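Local coordinates for extracellular solute-binding protein family 1 (PDB 5CI5) that binds alpha-D-tagatopyranose and probably delivers it, or a related sugar, to an ABC transporter as its extracellular solute-binding component, at residues Phe60-Tyr65 and Gly299-Val304; Leu132-Asp137 and Met329-Glu334; Val368-Pro371 and Gln375-Gln378. One frame throughout, in Å; residues are numbered along the deposited sequence. Where two conformers were deposited one is given.

Overall arrangement
From the N terminus, the turn that opens helix 62-75 comes first and waits 233 residues for strand 298-304; where the two meet, contact 1 closes its long loop. Before that happens strand 128-138 has opened contact 2, which closes only at helix 325-335, so the segments of contacts 1 and 2 alternate along the chain and the two loops cross. Both reach the same mixed sheet, in which strands 128-138 and 298-304 are antiparallel neighbours. Contact 3 follows in series: a short local loop joins 368-371 to the beginning of helix 376-391. Bound tagatose touches all three, although contacts 2 and 3 do not meet directly.

Contact 1: residues Phe60-Tyr65 and Gly299-Val304; sequences FGFDTY and GGWALV. With T6T (alpha-D-tagatopyranose), chain C.
Phe62 and Tyr65 of helix 62-75 bring their rings to the indole of Trp301 on strand 298-304, forming an aromatic cluster beside the tagatose in this periplasmic-binding-protein fold. The tight part is the outer rim of the indole. Phe62 CD1 lies 3.6 Å from Trp301 CZ2, rim against rim, each near the plane of the other ring; the planes stand 88° apart. Tyr65 comes in obliquely, its CD2 3.7 Å from Trp301 CZ3. Both helix rings reach this rim because each CG stands anti to its backbone N (chi1 180°), carrying flat apolar surface across a gap too wide for the backbones to touch. Tyr65 is buried, and the carbonyl of Phe83 satisfies its hydroxyl.

The other side is looser: Gly61, Asp63 and Thr64 are exposed to solvent and do not touch the strand, while Phe62 itself is partly exposed and rests its CZ 3.8 Å from C6 of the sugar. On the strand, Gly299, with no side chain, lets its CA approach T6T O4 to 3.4 Å. Glycine also suits position 300, where the positive phi would press a CB against the preceding carbonyl O; Gly300 N donates to T6T O4 over 3.0 Å. Tryptophan adds a polar edge to its bulk: Trp301 NE1 donates to T6T O2 at 2.9 Å, with 160° at the hydrogen.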
loop_
_atom_site.group_PDB
_atom_site.type_symbol
_atom_site.label_atom_id
_atom_site.label_comp_id
_atom_site.label_asym_id
_atom_site.label_seq_id
_atom_site.Cartn_x
_atom_site.Cartn_y
_atom_site.Cartn_z
ATOM N N PHE A 60 -15.200 1.602 2.165
ATOM C CA PHE A 60 -14.862 2.133 0.849
ATOM C C PHE A 60 -13.789 1.297 0.169
ATOM O O PHE A 60 -12.731 1.062 0.752
ATOM C CB PHE A 60 -14.318 3.559 0.937
ATOM C CG PHE A 60 -15.272 4.566 1.497
ATOM C CD1 PHE A 60 -15.452 4.669 2.853
ATOM C CD2 PHE A 60 -15.952 5.448 0.662
ATOM C CE1 PHE A 60 -16.279 5.623 3.384
ATOM C CE2 PHE A 60 -16.793 6.407 1.191
ATOM C CZ PHE A 60 -16.973 6.482 2.556
ATOM N N GLY A 61 -14.013 0.941 -1.092
ATOM C CA GLY A 61 -12.954 0.346 -1.894
ATOM C C GLY A 61 -11.798 1.306 -2.144
ATOM O O GLY A 61 -11.951 2.527 -2.146
ATOM N N PHE A 62 -10.620 0.759 -2.377
ATOM C CA PHE A 62 -9.448 1.594 -2.518
ATOM C C PHE A 62 -9.491 2.554 -3.676
ATOM O O PHE A 62 -9.110 3.698 -3.531
ATOM C CB PHE A 62 -8.174 0.746 -2.678
ATOM C CG PHE A 62 -6.917 1.571 -2.836
ATOM C CD1 PHE A 62 -6.430 2.321 -1.777
ATOM C CD2 PHE A 62 -6.254 1.620 -4.035
ATOM C CE1 PHE A 62 -5.293 3.091 -1.908
ATOM C CE2 PHE A 62 -5.102 2.397 -4.180
ATOM C CZ PHE A 62 -4.626 3.135 -3.119
ATOM N N ASP A 63 -9.955 2.104 -4.830
ATOM C CA ASP A 63 -9.635 2.809 -6.066
ATOM C C ASP A 63 -10.309 4.186 -6.152
ATOM O O ASP A 63 -9.821 5.059 -6.873
ATOM C CB ASP A 63 -10.022 1.966 -7.277
ATOM C CG ASP A 63 -9.148 0.728 -7.452
ATOM O OD1 ASP A 63 -8.267 0.465 -6.617
ATOM O OD2 ASP A 63 -9.347 0.004 -8.455
ATOM N N THR A 64 -11.400 4.382 -5.422
ATOM C CA THR A 64 -12.087 5.681 -5.439
ATOM C C THR A 64 -12.115 6.362 -4.081
ATOM O O THR A 64 -12.769 7.405 -3.922
ATOM C CB THR A 64 -13.549 5.559 -5.946
ATOM O OG1 THR A 64 -14.306 4.697 -5.097
ATOM C CG2 THR A 64 -13.569 5.015 -7.353
ATOM N N TYR A 65 -11.382 5.823 -3.104
ATOM C CA TYR A 65 -11.539 6.328 -1.747
ATOM C C TYR A 65 -10.927 7.731 -1.568
ATOM O O TYR A 65 -11.520 8.567 -0.887
ATOM C CB TYR A 65 -10.951 5.341 -0.732
ATOM C CG TYR A 65 -11.067 5.797 0.718
ATOM C CD1 TYR A 65 -12.264 6.303 1.215
ATOM C CD2 TYR A 65 -9.977 5.717 1.591
ATOM C CE1 TYR A 65 -12.382 6.703 2.542
ATOM C CE2 TYR A 65 -10.087 6.124 2.936
ATOM C CZ TYR A 65 -11.284 6.638 3.388
ATOM O OH TYR A 65 -11.425 7.051 4.688
ATOM N N GLY A 299 4.025 1.197 3.207
ATOM C CA GLY A 299 2.626 1.563 3.104
ATOM C C GLY A 299 1.826 1.304 4.367
ATOM O O GLY A 299 2.355 0.912 5.411
ATOM N N GLY A 300 0.518 1.553 4.259
ATOM C CA GLY A 300 -0.394 1.345 5.363
ATOM C C GLY A 300 -1.451 2.434 5.444
ATOM O O GLY A 300 -1.609 3.243 4.503
ATOM N N TRP A 301 -2.165 2.452 6.572
ATOM C CA TRP A 301 -3.258 3.398 6.804
ATOM C C TRP A 301 -3.200 3.940 8.224
ATOM O O TRP A 301 -2.871 3.207 9.152
ATOM C CB TRP A 301 -4.620 2.745 6.559
ATOM C CG TRP A 301 -4.752 2.362 5.136
ATOM C CD1 TRP A 301 -4.205 1.267 4.542
ATOM C CD2 TRP A 301 -5.387 3.111 4.093
ATOM N NE1 TRP A 301 -4.455 1.285 3.194
ATOM C CE2 TRP A 301 -5.184 2.407 2.898
ATOM C CE3 TRP A 301 -6.099 4.318 4.058
ATOM C CZ2 TRP A 301 -5.696 2.843 1.676
ATOM C CZ3 TRP A 301 -6.594 4.751 2.845
ATOM C CH2 TRP A 301 -6.369 4.027 1.667
ATOM N N ALA A 302 -3.510 5.231 8.356
ATOM C CA ALA A 302 -3.664 5.910 9.636
ATOM C C ALA A 302 -5.123 6.260 9.880
ATOM O O ALA A 302 -5.920 6.341 8.946
ATOM C CB ALA A 302 -2.823 7.190 9.690
ATOM N N LEU A 303 -5.448 6.450 11.151
ATOM C CA LEU A 303 -6.720 6.988 11.582
ATOM C C LEU A 303 -6.556 8.493 11.809
ATOM O O LEU A 303 -5.644 8.922 12.511
ATOM C CB LEU A 303 -7.206 6.307 12.861
ATOM C CG LEU A 303 -7.271 4.797 12.780
ATOM C CD1 LEU A 303 -7.514 4.197 14.158
ATOM C CD2 LEU A 303 -8.362 4.374 11.824
ATOM N N VAL A 304 -7.425 9.278 11.183
ATOM C CA VAL A 304 -7.377 10.743 11.308
ATOM C C VAL A 304 -8.741 11.271 11.747
ATOM O O VAL A 304 -9.753 10.634 11.523
ATOM C CB VAL A 304 -6.949 11.456 9.996
ATOM C CG1 VAL A 304 -5.635 10.869 9.504
ATOM C CG2 VAL A 304 -8.018 11.366 8.916
HETATM O O3 T6T C . 0.111 -0.151 1.129
HETATM C C3 T6T C . -1.214 0.330 1.328
HETATM C C4 T6T C . -1.282 1.783 0.860
HETATM O O4 T6T C . -0.268 2.557 1.515
HETATM C C5 T6T C . -1.094 1.801 -0.641
HETATM O O5 T6T C . -1.160 3.141 -1.132
HETATM C C6 T6T C . -2.138 0.918 -1.317
HETATM O O6 T6T C . -2.000 -0.417 -0.833
HETATM C C2 T6T C . -2.178 -0.536 0.582
HETATM O O2 T6T C . -3.518 -0.162 0.923
HETATM C C1 T6T C . -1.984 -2.027 0.935
HETATM O O1 T6T C . -2.059 -2.291 2.288
#

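Contact 2: residues Leu132-Asp137 and Met329-Glu334; sequences LPWYTD and MKWVEE. With T6T (alpha-D-tagatopyranose), chain C.
Trp134 drives the edge of its indole at the face of Trp331, a T-shaped (edge-to-face) pair that joins strand 128-138 of the central mixed sheet to helix 325-335. The strand carries a classic beta bulge here, Trp134 and Tyr135 both facing Trp301 of the neighbouring strand.

Followed outward, Trp134 begins at a CB that does not itself touch the helix. A chi1 of -176° sets CG opposite the backbone N, which carries the six-membered ring to Trp331. NE1, on the pyrrole side, is hydrogen-bonded to the carbonyl of Leu322, satisfying a buried polar atom and helping to fix the rotation of the ring. Farther out, CZ2 comes 4.1 Å from Trp331 CE3. The tip, CH2, sits over the six-membered ring of Trp331, 3.9 Å from its CH2 and at similar distances from the other atoms of that ring. The planes stand 86° apart. Tryptophan suits both places, its long apolar ring system reaching from strand to helix; Trp331 in turn gives its NE1 to the carbonyl of Gly337, and Trp40 and Trp328 meet both rings.

Tyr135 and Asp137 of the same strand reach the sugar. Tyr135 brings its hydroxyl edge to T6T O1, with OH 2.6 Å from that oxygen. Asp137 is an apt acceptor for the sugar hydroxyls on either side of C2: its OD2 accepts from T6T O1 at 2.7 Å and from T6T O3, also at 2.7 Å.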
loop_
_atom_site.group_PDB
_atom_site.type_symbol
_atom_site.label_atom_id
_atom_site.label_comp_id
_atom_site.label_asym_id
_atom_site.label_seq_id
_atom_site.Cartn_x
_atom_site.Cartn_y
_atom_site.Cartn_z
ATOM N N LEU A 132 -2.906 8.510 13.430
ATOM C CA LEU A 132 -2.455 7.369 14.235
ATOM C C LEU A 132 -2.335 6.165 13.302
ATOM O O LEU A 132 -3.351 5.631 12.883
ATOM C CB LEU A 132 -3.437 7.058 15.366
ATOM C CG LEU A 132 -3.139 5.789 16.171
ATOM C CD1 LEU A 132 -1.670 5.716 16.609
ATOM C CD2 LEU A 132 -4.092 5.717 17.347
ATOM N N PRO A 133 -1.102 5.756 12.955
ATOM C CA PRO A 133 -0.958 4.570 12.086
ATOM C C PRO A 133 -1.663 3.364 12.703
ATOM O O PRO A 133 -1.391 3.034 13.861
ATOM C CB PRO A 133 0.567 4.378 12.012
ATOM C CG PRO A 133 1.099 5.760 12.206
ATOM C CD PRO A 133 0.208 6.340 13.285
ATOM N N TRP A 134 -2.540 2.730 11.936
ATOM C CA TRP A 134 -3.318 1.582 12.415
ATOM C C TRP A 134 -2.808 0.239 11.846
ATOM O O TRP A 134 -2.653 -0.725 12.593
ATOM C CB TRP A 134 -4.803 1.764 12.081
ATOM C CG TRP A 134 -5.613 0.641 12.651
ATOM C CD1 TRP A 134 -5.989 0.495 13.973
ATOM C CD2 TRP A 134 -6.075 -0.537 11.975
ATOM N NE1 TRP A 134 -6.681 -0.687 14.139
ATOM C CE2 TRP A 134 -6.750 -1.335 12.937
ATOM C CE3 TRP A 134 -6.016 -0.987 10.649
ATOM C CZ2 TRP A 134 -7.331 -2.564 12.622
ATOM C CZ3 TRP A 134 -6.609 -2.222 10.333
ATOM C CH2 TRP A 134 -7.265 -2.988 11.319
ATOM N N TYR A 135 -2.605 0.146 10.528
ATOM C CA TYR A 135 -1.851 -0.985 9.993
ATOM C C TYR A 135 -0.806 -0.490 9.031
ATOM O O TYR A 135 -0.878 0.625 8.524
ATOM C CB TYR A 135 -2.757 -2.035 9.327
ATOM C CG TYR A 135 -3.093 -1.930 7.841
ATOM C CD1 TYR A 135 -2.152 -2.245 6.871
ATOM C CD2 TYR A 135 -4.382 -1.629 7.420
ATOM C CE1 TYR A 135 -2.486 -2.224 5.517
ATOM C CE2 TYR A 135 -4.732 -1.616 6.074
ATOM C CZ TYR A 135 -3.778 -1.922 5.134
ATOM O OH TYR A 135 -4.184 -1.910 3.810
ATOM N N THR A 136 0.214 -1.317 8.867
ATOM C CA THR A 136 1.289 -0.992 7.955
ATOM C C THR A 136 1.661 -2.230 7.123
ATOM O O THR A 136 1.042 -3.310 7.246
ATOM C CB THR A 136 2.502 -0.431 8.734
ATOM O OG1 THR A 136 3.471 0.106 7.822
ATOM C CG2 THR A 136 3.157 -1.470 9.659
ATOM N N ASP A 137 2.637 -2.035 6.250
ATOM C CA ASP A 137 3.081 -3.052 5.323
ATOM C C ASP A 137 4.358 -2.590 4.639
ATOM O O ASP A 137 4.785 -1.441 4.790
ATOM C CB ASP A 137 1.989 -3.352 4.270
ATOM C CG ASP A 137 1.649 -2.132 3.376
ATOM O OD1 ASP A 137 2.584 -1.549 2.794
ATOM O OD2 ASP A 137 0.440 -1.761 3.262
HETATM N N MSE A 329 -4.048 -7.880 18.750
HETATM C CA MSE A 329 -3.730 -9.287 18.973
HETATM C C MSE A 329 -4.829 -10.184 18.399
HETATM O O MSE A 329 -4.558 -11.174 17.711
HETATM C CB MSE A 329 -3.536 -9.583 20.463
HETATM C CG MSE A 329 -2.153 -9.258 20.953
HETATM SE SE MSE A 329 -0.791 -10.453 20.199
HETATM C CE MSE A 329 -0.812 -11.830 21.570
ATOM N N LYS A 330 -6.078 -9.838 18.674
ATOM C CA LYS A 330 -7.187 -10.616 18.171
ATOM C C LYS A 330 -7.272 -10.571 16.656
ATOM O O LYS A 330 -7.518 -11.593 16.000
ATOM C CB LYS A 330 -8.493 -10.129 18.802
ATOM C CG LYS A 330 -9.711 -10.949 18.388
ATOM C CD LYS A 330 -10.915 -10.570 19.209
ATOM C CE LYS A 330 -12.137 -11.402 18.844
ATOM N NZ LYS A 330 -13.328 -11.000 19.662
ATOM N N TRP A 331 -7.066 -9.396 16.094
ATOM C CA TRP A 331 -7.066 -9.247 14.641
ATOM C C TRP A 331 -6.028 -10.153 13.979
ATOM O O TRP A 331 -6.342 -10.896 13.054
ATOM C CB TRP A 331 -6.811 -7.786 14.256
ATOM C CG TRP A 331 -7.019 -7.572 12.814
ATOM C CD1 TRP A 331 -6.218 -8.011 11.803
ATOM C CD2 TRP A 331 -8.107 -6.887 12.205
ATOM N NE1 TRP A 331 -6.741 -7.635 10.584
ATOM C CE2 TRP A 331 -7.906 -6.949 10.806
ATOM C CE3 TRP A 331 -9.226 -6.214 12.702
ATOM C CZ2 TRP A 331 -8.782 -6.356 9.899
ATOM C CZ3 TRP A 331 -10.098 -5.629 11.798
ATOM C CH2 TRP A 331 -9.873 -5.715 10.411
ATOM N N VAL A 332 -4.789 -10.115 14.453
ATOM C CA VAL A 332 -3.739 -10.964 13.892
ATOM C C VAL A 332 -4.035 -12.446 14.063
ATOM O O VAL A 332 -3.785 -13.246 13.148
ATOM C CB VAL A 332 -2.377 -10.658 14.538
ATOM C CG1 VAL A 332 -1.377 -11.827 14.323
ATOM C CG2 VAL A 332 -1.864 -9.394 13.964
ATOM N N GLU A 333 -4.526 -12.814 15.242
ATOM C CA GLU A 333 -4.872 -14.208 15.536
ATOM C C GLU A 333 -5.851 -14.724 14.506
ATOM O O GLU A 333 -5.722 -15.844 14.007
ATOM C CB GLU A 333 -5.483 -14.354 16.947
ATOM C CG GLU A 333 -6.563 -15.473 17.095
ATOM C CD GLU A 333 -7.312 -15.463 18.446
ATOM O OE1 GLU A 333 -7.559 -14.375 19.029
ATOM O OE2 GLU A 333 -7.674 -16.562 18.923
ATOM N N GLU A 334 -6.855 -13.917 14.216
ATOM C CA GLU A 334 -7.929 -14.347 13.346
ATOM C C GLU A 334 -7.583 -14.252 11.873
ATOM O O GLU A 334 -7.924 -15.152 11.105
ATOM C CB GLU A 334 -9.183 -13.531 13.625
ATOM C CG GLU A 334 -9.764 -13.807 14.993
ATOM C CD GLU A 334 -11.027 -13.016 15.264
ATOM O OE1 GLU A 334 -11.354 -12.120 14.450
ATOM O OE2 GLU A 334 -11.685 -13.291 16.293
HETATM O O3 T6T C . 0.111 -0.151 1.129
HETATM C C3 T6T C . -1.214 0.330 1.328
HETATM C C4 T6T C . -1.282 1.783 0.860
HETATM O O4 T6T C . -0.268 2.557 1.515
HETATM C C5 T6T C . -1.094 1.801 -0.641
HETATM O O5 T6T C . -1.160 3.141 -1.132
HETATM C C6 T6T C . -2.138 0.918 -1.317
HETATM O O6 T6T C . -2.000 -0.417 -0.833
HETATM C C2 T6T C . -2.178 -0.536 0.582
HETATM O O2 T6T C . -3.518 -0.162 0.923
HETATM C C1 T6T C . -1.984 -2.027 0.935
HETATM O O1 T6T C . -2.059 -2.291 2.288
#

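Contact 3: residues Val368-Pro371 and Gln375-Gln378; sequences VARP and QYPQ. With T6T (alpha-D-tagatopyranose), chain C.
Arg370 lays its aliphatic chain across the ring of Tyr376, a CH-pi contact that, joined by Pro371, packs the loop 368-371 on the beginning of helix 376-391. Arg370 CB stands 4.0 Å from the centroid of the Tyr376 ring, only 17° off the ring normal. The chain then runs toward the hydroxyl end, where Arg370 CD passes 3.2 Å from Tyr376 OH. The tyrosine side chain swings to the far side of CA from its own nitrogen (chi1 174°), presenting its ring to the loop. Pro371 adds to the packing from an oblique direction: its CD is 3.7 Å from Tyr376 CD1. A proline fits beside the aromatic ring as a compact apolar block, and its carbonyl O also lies 3.6 Å from Tyr376 CB.

The polar interactions are directed at the ligand. A turn at chi3 bends the chain before the guanidinium, whose plane is nearly perpendicular to the tyrosine ring (86°). Two nitrogens then grip two neighbouring sugar hydroxyl oxygens: Arg370 NH1 donates to T6T O5 at 2.9 Å, almost straight, and Arg370 NH2 donates to T6T O4 at 2.9 Å in a more bent bond. Arginine suits this position because two N-H donors of one group serve two oxygens, O5 near its plane.

Charge and second-shell bonds hold that group. Glu190 forms a salt bridge with Arg370 NH1 and, through the same OE2, a hydrogen bond with Tyr376 OH, while NH2 also donates to the carbonyl of Leu298. The carboxylate balances the positive charge and, by joining NH1 to the tyrosine hydroxyl, probably helps to position the guanidinium. Such a bidentate arginine, whose methylenes lie on a tyrosine ring and whose charge meets an acidic partner, belongs to the polar sugar-binding site of this solute-binding protein.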
loop_
_atom_site.group_PDB
_atom_site.type_symbol
_atom_site.label_atom_id
_atom_site.label_comp_id
_atom_site.label_asym_id
_atom_site.label_seq_id
_atom_site.Cartn_x
_atom_site.Cartn_y
_atom_site.Cartn_z
ATOM N N VAL A 368 11.410 2.221 1.519
ATOM C CA VAL A 368 11.426 3.660 1.264
ATOM C C VAL A 368 10.027 4.230 1.308
ATOM O O VAL A 368 9.038 3.546 1.020
ATOM C CB VAL A 368 12.083 4.020 -0.076
ATOM C CG1 VAL A 368 13.502 3.443 -0.130
ATOM C CG2 VAL A 368 11.252 3.553 -1.264
ATOM N N ALA A 369 9.947 5.491 1.713
ATOM C CA ALA A 369 8.667 6.166 1.818
ATOM C C ALA A 369 8.417 7.065 0.624
ATOM O O ALA A 369 9.324 7.791 0.169
ATOM C CB ALA A 369 8.608 6.987 3.097
ATOM N N ARG A 370 7.170 7.071 0.168
ATOM C CA ARG A 370 6.651 8.165 -0.648
ATOM C C ARG A 370 6.896 9.462 0.121
ATOM O O ARG A 370 6.835 9.494 1.353
ATOM C CB ARG A 370 5.163 7.963 -0.936
ATOM C CG ARG A 370 4.908 6.858 -1.947
ATOM C CD ARG A 370 3.472 6.292 -1.882
ATOM N NE ARG A 370 3.304 5.327 -0.816
ATOM C CZ ARG A 370 2.185 4.634 -0.626
ATOM N NH1 ARG A 370 1.143 4.804 -1.426
ATOM N NH2 ARG A 370 2.117 3.773 0.360
ATOM N N PRO A 371 7.197 10.539 -0.598
ATOM C CA PRO A 371 7.555 11.776 0.110
ATOM C C PRO A 371 6.387 12.364 0.918
ATOM O O PRO A 371 5.292 12.519 0.365
ATOM C CB PRO A 371 7.974 12.718 -1.023
ATOM C CG PRO A 371 7.356 12.180 -2.231
ATOM C CD PRO A 371 7.239 10.698 -2.051
ATOM N N GLN A 375 2.202 17.785 -1.928
ATOM C CA GLN A 375 2.167 17.651 -3.372
ATOM C C GLN A 375 2.090 16.190 -3.842
ATOM O O GLN A 375 1.937 15.944 -5.047
ATOM C CB GLN A 375 3.412 18.283 -3.996
ATOM C CG GLN A 375 3.473 19.788 -3.829
ATOM C CD GLN A 375 4.077 20.228 -2.530
ATOM O OE1 GLN A 375 4.464 19.430 -1.675
ATOM N NE2 GLN A 375 4.166 21.543 -2.368
ATOM N N TYR A 376 2.230 15.224 -2.925
ATOM C CA TYR A 376 2.472 13.857 -3.371
ATOM C C TYR A 376 1.311 13.319 -4.261
ATOM O O TYR A 376 1.558 12.720 -5.307
ATOM C CB TYR A 376 2.742 12.900 -2.202
ATOM C CG TYR A 376 2.835 11.501 -2.766
ATOM C CD1 TYR A 376 3.909 11.144 -3.578
ATOM C CD2 TYR A 376 1.802 10.593 -2.620
ATOM C CE1 TYR A 376 3.978 9.909 -4.161
ATOM C CE2 TYR A 376 1.869 9.353 -3.215
ATOM C CZ TYR A 376 2.947 9.022 -3.985
ATOM O OH TYR A 376 3.001 7.811 -4.618
ATOM N N PRO A 377 0.043 13.506 -3.865
ATOM C CA PRO A 377 -0.981 12.911 -4.741
ATOM C C PRO A 377 -0.945 13.393 -6.193
ATOM O O PRO A 377 -1.108 12.574 -7.112
ATOM C CB PRO A 377 -2.287 13.317 -4.053
ATOM C CG PRO A 377 -1.910 13.307 -2.594
ATOM C CD PRO A 377 -0.507 13.910 -2.566
ATOM N N GLN A 378 -0.682 14.681 -6.405
ATOM C CA GLN A 378 -0.505 15.203 -7.757
ATOM C C GLN A 378 0.691 14.580 -8.479
ATOM O O GLN A 378 0.648 14.357 -9.693
ATOM C CB GLN A 378 -0.317 16.719 -7.712
ATOM C CG GLN A 378 -1.547 17.484 -7.360
ATOM C CD GLN A 378 -1.196 18.940 -7.094
ATOM O OE1 GLN A 378 -1.002 19.340 -5.947
ATOM N NE2 GLN A 378 -1.047 19.711 -8.159
HETATM O O3 T6T C . 0.111 -0.151 1.129
HETATM C C3 T6T C . -1.214 0.330 1.328
HETATM C C4 T6T C . -1.282 1.783 0.860
HETATM O O4 T6T C . -0.268 2.557 1.515
HETATM C C5 T6T C . -1.094 1.801 -0.641
HETATM O O5 T6T C . -1.160 3.141 -1.132
HETATM C C6 T6T C . -2.138 0.918 -1.317
HETATM O O6 T6T C . -2.000 -0.417 -0.833
HETATM C C2 T6T C . -2.178 -0.536 0.582
HETATM O O2 T6T C . -3.518 -0.162 0.923
HETATM C C1 T6T C . -1.984 -2.027 0.935
HETATM O O1 T6T C . -2.059 -2.291 2.288
#